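Local coordinates for peptidoglycan glycosyltransferase (Atopobium parvulum, PDB 4OVD), which belongs to the penicillin-binding proteins, a family of bacterial cell-wall proteins, and combines a dimerisation domain with a penicillin-binding domain, at residues I300-I304 against G372-I378; G432-H438 against W450-I456; V478-I482 against A543-S547. All coordinates share one frame; numbering follows the deposited sequence.

In the fold
All three contacts lie in the penicillin-binding domain. Contact 1 is the most buried, with six of its seven touching residues buried: a helix against the last turn and C-terminal end of another, joined by aliphatic and aromatic packing alone. Contact 2 is partly buried and far more polar: a short antiparallel ribbon with backbone bonds, bridging waters and a ring stack. These two adjoin, since the backbone O of K375 in contact 1 probably accepts a hydrogen bond from K453 NZ in contact 2, and both pack on helix 418-429. Contact 3 stands apart, its centre about 26 Å from either of the others, where a loop meets helix 542-556 beside the five-stranded sheet; there an exposed arginine borders an apolar interior.

Contact 1: residues I300-I304 against G372-I378; sequences ITTSI and GIDKFGI
G372 leaves room for I304, whose CD1 reaches to 3.7 Å from the CA of G372. This is helix-to-helix packing: helix 298-307, beginning at K298, the lysine of the family's SxxK signature, lies against the last turn of helix 366-375 and the Schellman motif that closes it. I373 comes next. Its CB points away from the partner helix, but chi2 of -38° brings CD1 back, to 3.9 Å from I304 CD1, and the side chain crosses that of I300 at about a right angle. F376 then lays its ring against I300, S303 and I304 of one helix. Its CZ lies 3.6 Å from S303 CB, its CD2 3.9 Å from I300 CG2, and I304 CG1 stands at its edge, 4.1 Å from CE2. The hydroxyl of S303 is engaged by the V299 carbonyl, leaving mainly CB to meet the ring. A424 and A427 of helix 418-429 also touch F376. At G377 phi turns positive, 81°, and the chain leaves the helix, with G377 N bonded to D374 O and I378 N to I373 O. That turn delivers I378 to I300, tip to tip, the two CD1 methyls 4.2 Å apart.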
ATOM      1  N   ILE A 300      -5.458 -12.855   0.108  1.00 29.79           N
ATOM      2  CA  ILE A 300      -6.825 -12.575   0.562  1.00 32.79           C
ATOM      3  C   ILE A 300      -7.708 -13.786   0.297  1.00 32.59           C
ATOM      4  O   ILE A 300      -8.410 -14.267   1.147  1.00 28.28           O
ATOM      5  CB  ILE A 300      -7.335 -11.278  -0.129  1.00 29.82           C
ATOM      6  CG1 ILE A 300      -6.499 -10.144   0.465  1.00 33.76           C
ATOM      7  CG2 ILE A 300      -8.752 -10.987   0.197  1.00 29.50           C
ATOM      8  CD1 ILE A 300      -6.415  -8.906  -0.337  1.00 41.76           C
ATOM      9  N   THR A 301      -7.664 -14.302  -0.915  1.00 29.68           N
ATOM     10  CA  THR A 301      -8.443 -15.467  -1.261  1.00 28.08           C
ATOM     11  C   THR A 301      -8.126 -16.646  -0.356  1.00 30.16           C
ATOM     12  O   THR A 301      -9.042 -17.367   0.095  1.00 31.05           O
ATOM     13  CB  THR A 301      -8.147 -15.851  -2.688  1.00 33.47           C
ATOM     14  OG1 THR A 301      -8.433 -14.694  -3.506  1.00 31.92           O
ATOM     15  CG2 THR A 301      -8.914 -17.152  -3.062  1.00 33.33           C
ATOM     16  N   THR A 302      -6.841 -16.904  -0.092  1.00 26.54           N
ATOM     17  CA  THR A 302      -6.537 -18.075   0.753  1.00 27.75           C
ATOM     18  C   THR A 302      -6.907 -17.806   2.186  1.00 28.56           C
ATOM     19  O   THR A 302      -7.333 -18.729   2.902  1.00 31.56           O
ATOM     20  CB  THR A 302      -5.065 -18.497   0.612  1.00 31.47           C
ATOM     21  OG1 THR A 302      -4.264 -17.325   0.750  1.00 31.60           O
ATOM     22  CG2 THR A 302      -4.764 -18.946  -0.784  1.00 33.67           C
ATOM     23  N   SER A 303      -6.691 -16.583   2.651  1.00 29.82           N
ATOM     24  CA  SER A 303      -7.130 -16.244   4.002  1.00 32.74           C
ATOM     25  C   SER A 303      -8.628 -16.498   4.233  1.00 35.25           C
ATOM     26  O   SER A 303      -9.036 -17.031   5.268  1.00 31.89           O
ATOM     27  CB  SER A 303      -6.852 -14.792   4.288  1.00 34.99           C
ATOM     28  OG  SER A 303      -5.461 -14.656   4.313  1.00 35.49           O
ATOM     29  N   ILE A 304      -9.453 -16.100   3.288  1.00 30.64           N
ATOM     30  CA  ILE A 304     -10.875 -16.300   3.401  1.00 34.58           C
ATOM     31  C   ILE A 304     -11.281 -17.773   3.523  1.00 34.69           C
ATOM     32  O   ILE A 304     -12.113 -18.096   4.358  1.00 35.42           O
ATOM     33  CB  ILE A 304     -11.585 -15.642   2.203  1.00 33.29           C
ATOM     34  CG1 ILE A 304     -11.453 -14.137   2.288  1.00 31.15           C
ATOM     35  CG2 ILE A 304     -13.064 -15.984   2.195  1.00 36.62           C
ATOM     36  CD1 ILE A 304     -11.878 -13.470   0.960  1.00 34.56           C
ATOM     37  N   GLY A 372     -15.894 -12.082   2.572  1.00 35.74           N
ATOM     38  CA  GLY A 372     -14.531 -11.922   3.031  1.00 35.52           C
ATOM     39  C   GLY A 372     -13.857 -10.701   2.450  1.00 35.05           C
ATOM     40  O   GLY A 372     -13.101 -10.051   3.146  1.00 34.69           O
ATOM     41  N   ILE A 373     -14.011 -10.499   1.144  1.00 35.80           N
ATOM     42  CA  ILE A 373     -13.455  -9.343   0.443  1.00 39.02           C
ATOM     43  C   ILE A 373     -13.858  -8.092   1.193  1.00 36.99           C
ATOM     44  O   ILE A 373     -13.054  -7.173   1.409  1.00 33.62           O
ATOM     45  CB  ILE A 373     -14.125  -9.223  -0.961  1.00 43.64           C
ATOM     46  CG1 ILE A 373     -13.597 -10.303  -1.853  1.00 51.97           C
ATOM     47  CG2 ILE A 373     -13.936  -7.901  -1.642  1.00 52.93           C
ATOM     48  CD1 ILE A 373     -12.156 -10.572  -1.659  1.00 44.33           C
ATOM     49  N   ASP A 374     -15.138  -8.068   1.565  1.00 39.86           N
ATOM     50  CA  ASP A 374     -15.728  -6.939   2.234  1.00 40.69           C
ATOM     51  C   ASP A 374     -15.147  -6.787   3.631  1.00 45.32           C
ATOM     52  O   ASP A 374     -14.786  -5.704   4.033  1.00 40.47           O
ATOM     53  CB  ASP A 374     -17.227  -7.126   2.286  1.00 48.94           C
ATOM     54  CG  ASP A 374     -17.937  -5.881   2.676  1.00 59.96           C
ATOM     55  OD1 ASP A 374     -18.124  -5.035   1.775  1.00 66.03           O
ATOM     56  OD2 ASP A 374     -18.354  -5.780   3.847  1.00 66.15           O
ATOM     57  N   LYS A 375     -15.013  -7.890   4.363  1.00 40.01           N
ATOM     58  CA  LYS A 375     -14.462  -7.813   5.679  1.00 40.26           C
ATOM     59  C   LYS A 375     -13.009  -7.318   5.594  1.00 36.62           C
ATOM     60  O   LYS A 375     -12.549  -6.610   6.468  1.00 35.47           O
ATOM     61  CB  LYS A 375     -14.512  -9.238   6.253  1.00 53.63           C
ATOM     62  CG  LYS A 375     -14.577  -9.386   7.755  1.00 62.12           C
ATOM     63  CD  LYS A 375     -14.915 -10.833   8.081  1.00 69.54           C
ATOM     64  CE  LYS A 375     -15.430 -11.028   9.502  1.00 83.98           C
ATOM     65  NZ  LYS A 375     -14.522 -10.484  10.545  1.00 90.83           N
ATOM     66  N   PHE A 376     -12.274  -7.707   4.539  1.00 33.77           N
ATOM     67  CA  PHE A 376     -10.890  -7.270   4.366  1.00 34.68           C
ATOM     68  C   PHE A 376     -10.767  -5.816   3.912  1.00 36.15           C
ATOM     69  O   PHE A 376      -9.625  -5.320   3.662  1.00 38.93           O
ATOM     70  CB  PHE A 376     -10.158  -8.154   3.374  1.00 31.95           C
ATOM     71  CG  PHE A 376      -9.376  -9.291   3.979  1.00 36.90           C
ATOM     72  CD1 PHE A 376      -8.135  -9.041   4.539  1.00 38.59           C
ATOM     73  CD2 PHE A 376      -9.824 -10.606   3.932  1.00 32.17           C
ATOM     74  CE1 PHE A 376      -7.352 -10.063   5.053  1.00 37.35           C
ATOM     75  CE2 PHE A 376      -9.045 -11.621   4.428  1.00 38.20           C
ATOM     76  CZ  PHE A 376      -7.802 -11.354   4.995  1.00 35.22           C
ATOM     77  N   GLY A 377     -11.903  -5.132   3.765  1.00 34.94           N
ATOM     78  CA  GLY A 377     -11.894  -3.708   3.353  1.00 34.70           C
ATOM     79  C   GLY A 377     -11.728  -3.470   1.833  1.00 34.60           C
ATOM     80  O   GLY A 377     -11.574  -2.325   1.396  1.00 31.91           O
ATOM     81  N   ILE A 378     -11.824  -4.522   1.029  1.00 30.99           N
ATOM     82  CA  ILE A 378     -11.605  -4.377  -0.414  1.00 29.36           C
ATOM     83  C   ILE A 378     -12.760  -3.636  -0.992  1.00 30.68           C
ATOM     84  O   ILE A 378     -13.876  -4.022  -0.779  1.00 33.60           O
ATOM     85  CB  ILE A 378     -11.425  -5.725  -1.090  1.00 31.50           C
ATOM     86  CG1 ILE A 378     -10.254  -6.474  -0.455  1.00 34.20           C
ATOM     87  CG2 ILE A 378     -11.174  -5.520  -2.583  1.00 34.62           C
ATOM     88  CD1 ILE A 378      -8.979  -5.642  -0.366  1.00 31.08           C
TER

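Contact 2: residues G432-H438 against W450-I456; sequences GTMVTPH and WPTKDVI
The carbonyl oxygen of P451 is gripped three times: by the T436 hydroxyl, with OG1 2.8 Å from P451 O, and by two waters that donate to it. One water, 2.7 Å from P451 O, also accepts from T436 N; the other passes on to M434 O. They fill in where a short two-stranded antiparallel ribbon, 433-434 with 453-454, splays apart at this end. In the ribbon proper M434 and K453 form the hydrogen-bonded pair, M434 N lying 2.8 Å from K453 O and K453 N returning a bond to M434 O. T433 and D454 form the non-hydrogen-bonded pair, yet their side chains join: T433 OG1 donates to D454 OD1 at 3.0 Å, meeting it from above the carboxylate plane, about 50° out of it. On the opposite face selenomethionine M434 packs its CE 3.7 Å from V455 CG2 and against the CD of K453, and also touches R423, T426 and A427 of helix 418-429. The extended K453 chain carries its NZ on to the K375 carbonyl. Beyond the pairs, G432 O takes a nearly straight bond from V455 N at 3.0 Å, with a weak second one from I456 N.

At the splayed end H438 lies flat on W450, the imidazole and the five-membered indole ring 3.3 Å apart between centroids with planes at 13°. A bond from H438 ND1 to T436 O, close to the imidazole plane, fixes the ring's rotation. With CG between the backbone N and carbonyl carbon (chi1 64°), H438 sets its CB over the face of W450's six-membered ring, 3.6 Å from the centroid.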
ATOM      1  N   GLY A 432      -4.236 -11.147  12.720  1.00 37.78           N
ATOM      2  CA  GLY A 432      -5.576 -11.084  12.265  1.00 40.84           C
ATOM      3  C   GLY A 432      -6.255  -9.777  12.348  1.00 39.27           C
ATOM      4  O   GLY A 432      -7.419  -9.670  11.906  1.00 38.98           O
ATOM      5  N   THR A 433      -5.599  -8.804  12.973  1.00 39.75           N
ATOM      6  CA  THR A 433      -6.224  -7.490  13.107  1.00 43.65           C
ATOM      7  C   THR A 433      -5.702  -6.511  12.038  1.00 39.16           C
ATOM      8  O   THR A 433      -4.516  -6.278  11.955  1.00 39.53           O
ATOM      9  CB  THR A 433      -6.027  -6.960  14.520  1.00 44.90           C
ATOM     10  OG1 THR A 433      -6.714  -7.820  15.423  1.00 48.11           O
ATOM     11  CG2 THR A 433      -6.612  -5.546  14.695  1.00 48.99           C
HETATM   12  N   MSE A 434      -6.585  -5.983  11.204  1.00 35.34           N
HETATM   13  CA  MSE A 434      -6.216  -4.999  10.163  1.00 35.93           C
HETATM   14  C   MSE A 434      -6.128  -3.596  10.726  1.00 37.34           C
HETATM   15  O   MSE A 434      -6.957  -3.190  11.547  1.00 42.12           O
HETATM   16  CB  MSE A 434      -7.255  -5.181   9.057  1.00 38.54           C
HETATM   17  CG  MSE A 434      -7.199  -4.178   7.979  1.00 42.06           C
HETATM   18 SE   MSE A 434      -8.100  -5.005   6.456  0.76 36.48          SE
HETATM   19  CE  MSE A 434      -9.841  -4.439   7.120  1.00 40.44           C
ATOM     20  N   VAL A 435      -5.071  -2.865  10.401  1.00 34.93           N
ATOM     21  CA  VAL A 435      -4.897  -1.542  10.951  1.00 40.73           C
ATOM     22  C   VAL A 435      -5.118  -0.512   9.891  1.00 39.48           C
ATOM     23  O   VAL A 435      -5.268  -0.856   8.764  1.00 39.59           O
ATOM     24  CB  VAL A 435      -3.482  -1.374  11.549  1.00 44.45           C
ATOM     25  CG1 VAL A 435      -3.213  -2.436  12.621  1.00 50.66           C
ATOM     26  CG2 VAL A 435      -2.428  -1.439  10.478  1.00 49.88           C
ATOM     27  N   THR A 436      -5.121   0.752  10.269  1.00 39.74           N
ATOM     28  CA  THR A 436      -5.359   1.830   9.355  1.00 39.78           C
ATOM     29  C   THR A 436      -4.004   2.413   9.033  1.00 39.82           C
ATOM     30  O   THR A 436      -3.375   2.888   9.941  1.00 35.46           O
ATOM     31  CB  THR A 436      -6.152   2.946  10.004  1.00 40.68           C
ATOM     32  OG1 THR A 436      -7.458   2.480  10.355  1.00 41.89           O
ATOM     33  CG2 THR A 436      -6.270   4.095   9.024  1.00 42.08           C
ATOM     34  N   PRO A 437      -3.550   2.360   7.763  1.00 38.16           N
ATOM     35  CA  PRO A 437      -2.231   2.976   7.468  1.00 38.26           C
ATOM     36  C   PRO A 437      -2.356   4.507   7.655  1.00 39.24           C
ATOM     37  O   PRO A 437      -3.383   5.068   7.362  1.00 37.51           O
ATOM     38  CB  PRO A 437      -1.909   2.547   6.014  1.00 35.51           C
ATOM     39  CG  PRO A 437      -2.925   1.511   5.672  1.00 43.33           C
ATOM     40  CD  PRO A 437      -4.144   1.748   6.565  1.00 41.27           C
ATOM     41  N   HIS A 438      -1.339   5.172   8.142  1.00 33.64           N
ATOM     42  CA  HIS A 438      -1.467   6.572   8.419  1.00 37.77           C
ATOM     43  C   HIS A 438      -0.163   7.229   8.701  1.00 33.66           C
ATOM     44  O   HIS A 438       0.771   6.591   9.019  1.00 36.20           O
ATOM     45  CB  HIS A 438      -2.405   6.796   9.579  1.00 38.29           C
ATOM     46  CG  HIS A 438      -1.907   6.230  10.864  1.00 43.32           C
ATOM     47  ND1 HIS A 438      -2.225   4.968  11.289  1.00 43.67           N
ATOM     48  CD2 HIS A 438      -1.112   6.754  11.813  1.00 46.22           C
ATOM     49  CE1 HIS A 438      -1.643   4.736  12.441  1.00 44.90           C
ATOM     50  NE2 HIS A 438      -0.967   5.808  12.782  1.00 44.47           N
ATOM     51  N   TRP A 450      -6.231   5.119  16.030  1.00 57.64           N
ATOM     52  CA  TRP A 450      -6.584   4.792  14.687  1.00 48.45           C
ATOM     53  C   TRP A 450      -7.354   3.483  14.731  1.00 51.01           C
ATOM     54  O   TRP A 450      -6.929   2.540  15.408  1.00 44.59           O
ATOM     55  CB  TRP A 450      -5.307   4.630  13.895  1.00 46.62           C
ATOM     56  CG  TRP A 450      -4.655   5.887  13.663  1.00 49.32           C
ATOM     57  CD1 TRP A 450      -3.636   6.415  14.372  1.00 50.68           C
ATOM     58  CD2 TRP A 450      -4.998   6.860  12.646  1.00 49.65           C
ATOM     59  NE1 TRP A 450      -3.303   7.643  13.873  1.00 54.36           N
ATOM     60  CE2 TRP A 450      -4.120   7.946  12.813  1.00 49.40           C
ATOM     61  CE3 TRP A 450      -5.931   6.887  11.590  1.00 45.20           C
ATOM     62  CZ2 TRP A 450      -4.142   9.061  11.979  1.00 53.49           C
ATOM     63  CZ3 TRP A 450      -5.953   7.976  10.767  1.00 45.98           C
ATOM     64  CH2 TRP A 450      -5.059   9.068  10.965  1.00 45.58           C
ATOM     65  N   PRO A 451      -8.458   3.408  13.989  1.00 50.58           N
ATOM     66  CA  PRO A 451      -9.314   2.213  14.011  1.00 54.91           C
ATOM     67  C   PRO A 451      -8.617   0.936  13.544  1.00 49.19           C
ATOM     68  O   PRO A 451      -7.755   0.967  12.639  1.00 46.00           O
ATOM     69  CB  PRO A 451     -10.453   2.561  13.018  1.00 56.38           C
ATOM     70  CG  PRO A 451     -10.347   4.061  12.769  1.00 57.08           C
ATOM     71  CD  PRO A 451      -8.904   4.406  12.993  1.00 52.86           C
ATOM     72  N   THR A 452      -8.949  -0.157  14.220  1.00 45.62           N
ATOM     73  CA  THR A 452      -8.448  -1.487  13.879  1.00 47.75           C
ATOM     74  C   THR A 452      -9.694  -2.342  13.630  1.00 53.33           C
ATOM     75  O   THR A 452     -10.787  -1.968  14.039  1.00 55.68           O
ATOM     76  CB  THR A 452      -7.620  -2.167  14.992  1.00 49.51           C
ATOM     77  OG1 THR A 452      -8.410  -2.298  16.175  1.00 56.24           O
ATOM     78  CG2 THR A 452      -6.335  -1.435  15.325  1.00 50.24           C
ATOM     79  N   LYS A 453      -9.535  -3.491  12.982  1.00 46.92           N
ATOM     80  CA  LYS A 453     -10.660  -4.356  12.681  1.00 49.51           C
ATOM     81  C   LYS A 453     -10.208  -5.827  12.701  1.00 46.36           C
ATOM     82  O   LYS A 453      -9.241  -6.172  12.046  1.00 42.06           O
ATOM     83  CB  LYS A 453     -11.143  -4.010  11.277  1.00 50.12           C
ATOM     84  CG  LYS A 453     -12.438  -4.680  10.871  1.00 56.21           C
ATOM     85  CD  LYS A 453     -12.772  -4.310   9.438  1.00 60.40           C
ATOM     86  CE  LYS A 453     -14.149  -4.782   9.015  1.00 65.27           C
ATOM     87  NZ  LYS A 453     -14.343  -4.375   7.593  1.00 68.41           N
ATOM     88  N   ASP A 454     -10.933  -6.688  13.381  1.00 46.79           N
ATOM     89  CA  ASP A 454     -10.586  -8.115  13.439  1.00 52.41           C
ATOM     90  C   ASP A 454     -11.147  -8.741  12.199  1.00 50.41           C
ATOM     91  O   ASP A 454     -12.342  -8.797  12.019  1.00 60.18           O
ATOM     92  CB  ASP A 454     -11.167  -8.794  14.668  1.00 63.11           C
ATOM     93  CG  ASP A 454     -10.547  -8.292  15.954  1.00 63.96           C
ATOM     94  OD1 ASP A 454      -9.622  -7.441  15.906  1.00 59.31           O
ATOM     95  OD2 ASP A 454     -10.979  -8.766  17.006  1.00 75.89           O
ATOM     96  N   VAL A 455     -10.276  -9.185  11.326  1.00 42.61           N
ATOM     97  CA  VAL A 455     -10.717  -9.728  10.052  1.00 43.36           C
ATOM     98  C   VAL A 455     -10.680 -11.245  10.022  1.00 39.00           C
ATOM     99  O   VAL A 455     -11.596 -11.871   9.551  1.00 43.25           O
ATOM    100  CB  VAL A 455      -9.868  -9.077   8.920  1.00 43.44           C
ATOM    101  CG1 VAL A 455     -10.248  -9.605   7.574  1.00 46.65           C
ATOM    102  CG2 VAL A 455     -10.075  -7.587   8.973  1.00 45.49           C
ATOM    103  N   ILE A 456      -9.574 -11.812  10.448  1.00 37.61           N
ATOM    104  CA  ILE A 456      -9.399 -13.255  10.525  1.00 39.19           C
ATOM    105  C   ILE A 456      -8.819 -13.595  11.902  1.00 39.91           C
ATOM    106  O   ILE A 456      -8.326 -12.710  12.615  1.00 37.00           O
ATOM    107  CB  ILE A 456      -8.431 -13.758   9.449  1.00 35.91           C
ATOM    108  CG1 ILE A 456      -7.127 -13.016   9.552  1.00 34.68           C
ATOM    109  CG2 ILE A 456      -9.013 -13.564   8.047  1.00 38.45           C
ATOM    110  CD1 ILE A 456      -6.167 -13.399   8.484  1.00 38.35           C
TER
HETATM  111  O   HOH W   1      -8.332  -0.907  10.521  1.00 48.73           O
HETATM  112  O   HOH W   2      -5.041   1.215  12.993  1.00 39.70           O

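Contact 3: residues V478-I482 against A543-S547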
ATOM      1  N   VAL A 478      11.744 -15.722  -4.047  1.00 36.54           N
ATOM      2  CA  VAL A 478      13.076 -16.015  -3.536  1.00 37.29           C
ATOM      3  C   VAL A 478      14.053 -14.845  -3.575  1.00 41.44           C
ATOM      4  O   VAL A 478      14.770 -14.641  -2.598  1.00 37.98           O
ATOM      5  CB  VAL A 478      13.606 -17.355  -4.171  1.00 46.65           C
ATOM      6  CG1 VAL A 478      13.948 -17.201  -5.666  1.00 40.23           C
ATOM      7  CG2 VAL A 478      14.778 -17.881  -3.419  1.00 53.00           C
ATOM      8  N   ARG A 479      13.980 -13.957  -4.576  1.00 36.74           N
ATOM      9  CA  ARG A 479      14.927 -12.820  -4.551  1.00 40.21           C
ATOM     10  C   ARG A 479      14.558 -11.753  -3.533  1.00 41.06           C
ATOM     11  O   ARG A 479      15.317 -10.795  -3.348  1.00 40.25           O
ATOM     12  CB  ARG A 479      15.037 -12.173  -5.931  1.00 40.60           C
ATOM     13  CG  ARG A 479      15.521 -13.266  -6.880  1.00 42.58           C
ATOM     14  CD  ARG A 479      15.997 -12.697  -8.152  1.00 46.30           C
ATOM     15  NE  ARG A 479      17.203 -11.932  -7.928  1.00 46.40           N
ATOM     16  CZ  ARG A 479      17.783 -11.225  -8.894  1.00 51.41           C
ATOM     17  NH1 ARG A 479      17.268 -11.223 -10.121  1.00 44.66           N
ATOM     18  NH2 ARG A 479      18.854 -10.507  -8.619  1.00 52.46           N
ATOM     19  N   ALA A 480      13.378 -11.851  -2.939  1.00 34.01           N
ATOM     20  CA  ALA A 480      13.005 -10.896  -1.888  1.00 34.96           C
ATOM     21  C   ALA A 480      13.657 -11.305  -0.583  1.00 38.84           C
ATOM     22  O   ALA A 480      13.669 -10.542   0.376  1.00 39.03           O
ATOM     23  CB  ALA A 480      11.510 -10.818  -1.723  1.00 35.42           C
ATOM     24  N   GLY A 481      14.220 -12.506  -0.508  1.00 41.86           N
ATOM     25  CA  GLY A 481      14.888 -12.927   0.730  1.00 40.02           C
ATOM     26  C   GLY A 481      16.005 -11.995   1.173  1.00 42.93           C
ATOM     27  O   GLY A 481      16.649 -11.364   0.368  1.00 43.05           O
ATOM     28  N   ILE A 482      16.215 -11.881   2.478  1.00 40.96           N
ATOM     29  CA  ILE A 482      17.240 -11.000   3.009  1.00 43.46           C
ATOM     30  C   ILE A 482      18.011 -11.804   4.054  1.00 47.91           C
ATOM     31  O   ILE A 482      17.428 -12.281   5.056  1.00 50.27           O
ATOM     32  CB  ILE A 482      16.678  -9.746   3.724  1.00 44.45           C
ATOM     33  CG1 ILE A 482      15.710  -8.943   2.811  1.00 46.64           C
ATOM     34  CG2 ILE A 482      17.841  -8.871   4.183  1.00 46.81           C
ATOM     35  CD1 ILE A 482      14.844  -7.980   3.593  1.00 47.78           C
ATOM     36  N   ALA A 543      10.578  -7.857  -6.400  1.00 34.24           N
ATOM     37  CA  ALA A 543      11.114  -8.635  -5.283  1.00 34.40           C
ATOM     38  C   ALA A 543      12.561  -8.233  -5.018  1.00 39.35           C
ATOM     39  O   ALA A 543      12.991  -8.200  -3.879  1.00 39.08           O
ATOM     40  CB  ALA A 543      11.039 -10.122  -5.580  1.00 32.43           C
ATOM     41  N   VAL A 544      13.308  -7.919  -6.065  1.00 39.86           N
ATOM     42  CA  VAL A 544      14.726  -7.510  -5.929  1.00 39.70           C
ATOM     43  C   VAL A 544      14.839  -6.163  -5.236  1.00 47.75           C
ATOM     44  O   VAL A 544      15.661  -5.975  -4.323  1.00 40.14           O
ATOM     45  CB  VAL A 544      15.433  -7.469  -7.295  1.00 42.22           C
ATOM     46  CG1 VAL A 544      16.828  -6.869  -7.193  1.00 46.42           C
ATOM     47  CG2 VAL A 544      15.526  -8.855  -7.888  1.00 42.93           C
ATOM     48  N   VAL A 545      13.966  -5.229  -5.622  1.00 38.91           N
ATOM     49  CA  VAL A 545      13.941  -3.931  -5.009  1.00 37.23           C
ATOM     50  C   VAL A 545      13.578  -4.077  -3.541  1.00 36.54           C
ATOM     51  O   VAL A 545      14.172  -3.438  -2.688  1.00 41.62           O
ATOM     52  CB  VAL A 545      12.914  -3.000  -5.715  1.00 40.92           C
ATOM     53  CG1 VAL A 545      12.791  -1.686  -4.988  1.00 41.44           C
ATOM     54  CG2 VAL A 545      13.287  -2.780  -7.171  1.00 43.14           C
ATOM     55  N   PHE A 546      12.618  -4.915  -3.231  1.00 38.07           N
ATOM     56  CA  PHE A 546      12.231  -5.125  -1.821  1.00 42.27           C
ATOM     57  C   PHE A 546      13.413  -5.588  -0.955  1.00 38.31           C
ATOM     58  O   PHE A 546      13.593  -5.103   0.186  1.00 39.41           O
ATOM     59  CB  PHE A 546      11.109  -6.162  -1.724  1.00 38.01           C
ATOM     60  CG  PHE A 546      10.829  -6.655  -0.310  1.00 40.27           C
ATOM     61  CD1 PHE A 546      11.672  -7.559   0.295  1.00 35.78           C
ATOM     62  CD2 PHE A 546       9.680  -6.251   0.387  1.00 39.20           C
ATOM     63  CE1 PHE A 546      11.412  -8.032   1.569  1.00 40.95           C
ATOM     64  CE2 PHE A 546       9.397  -6.740   1.655  1.00 40.08           C
ATOM     65  CZ  PHE A 546      10.254  -7.643   2.247  1.00 42.77           C
ATOM     66  N   SER A 547      14.184  -6.554  -1.447  1.00 40.42           N
ATOM     67  CA  SER A 547      15.288  -7.077  -0.645  1.00 47.49           C
ATOM     68  C   SER A 547      16.235  -5.988  -0.200  1.00 44.16           C
ATOM     69  O   SER A 547      16.646  -5.993   0.943  1.00 45.17           O
ATOM     70  CB  SER A 547      16.086  -8.233  -1.306  1.00 52.37           C
ATOM     71  OG  SER A 547      16.596  -7.878  -2.577  1.00 65.86           O
TER
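R479 lies alongside V544 with both side chains pointing the same way, and the arginine bends round one methyl, V544 CG2, which is met by CB, CD and the guanidinium. R479 CB starts 3.9 Å from that CG2. The chain then swings a little wider at CG and returns at CD, where the bend at chi3 (68°) turns the guanidinium flat over the methyl. R479 NE is 3.5 Å from V544 CG2 and CZ 3.4 Å, so the methyl sits under the centre of one guanidinium face. The tip has its polar partner elsewhere, NH1 bonding to Q540 OE1.

This is the place where the loop before strand 487-495 meets helix 542-556, the C-terminal helix laid on the five-stranded antiparallel sheet in the penicillin-binding fold. Further in, A480 fits against the helix, its CB 3.9 Å from A543 CB and 3.8 Å from F546 CD1, while its CA makes a CH...O contact with A543 O. I482 crosses F546 at about a right angle, I482 CD1 lying 4.0 Å from F546 CE1. On the sheet side, F546 meets F514 of strand 510-518 edge to face. S547 turns its hydroxyl back into its own helix, OG donating to V544 O at 2.7 Å.

The loop is thus held to the helix by shape and dispersion more than by directed bonds, the arginine contributing a flat face at the rim while its NH1 is hydrogen-bonded to the neutral amide oxygen of Q540.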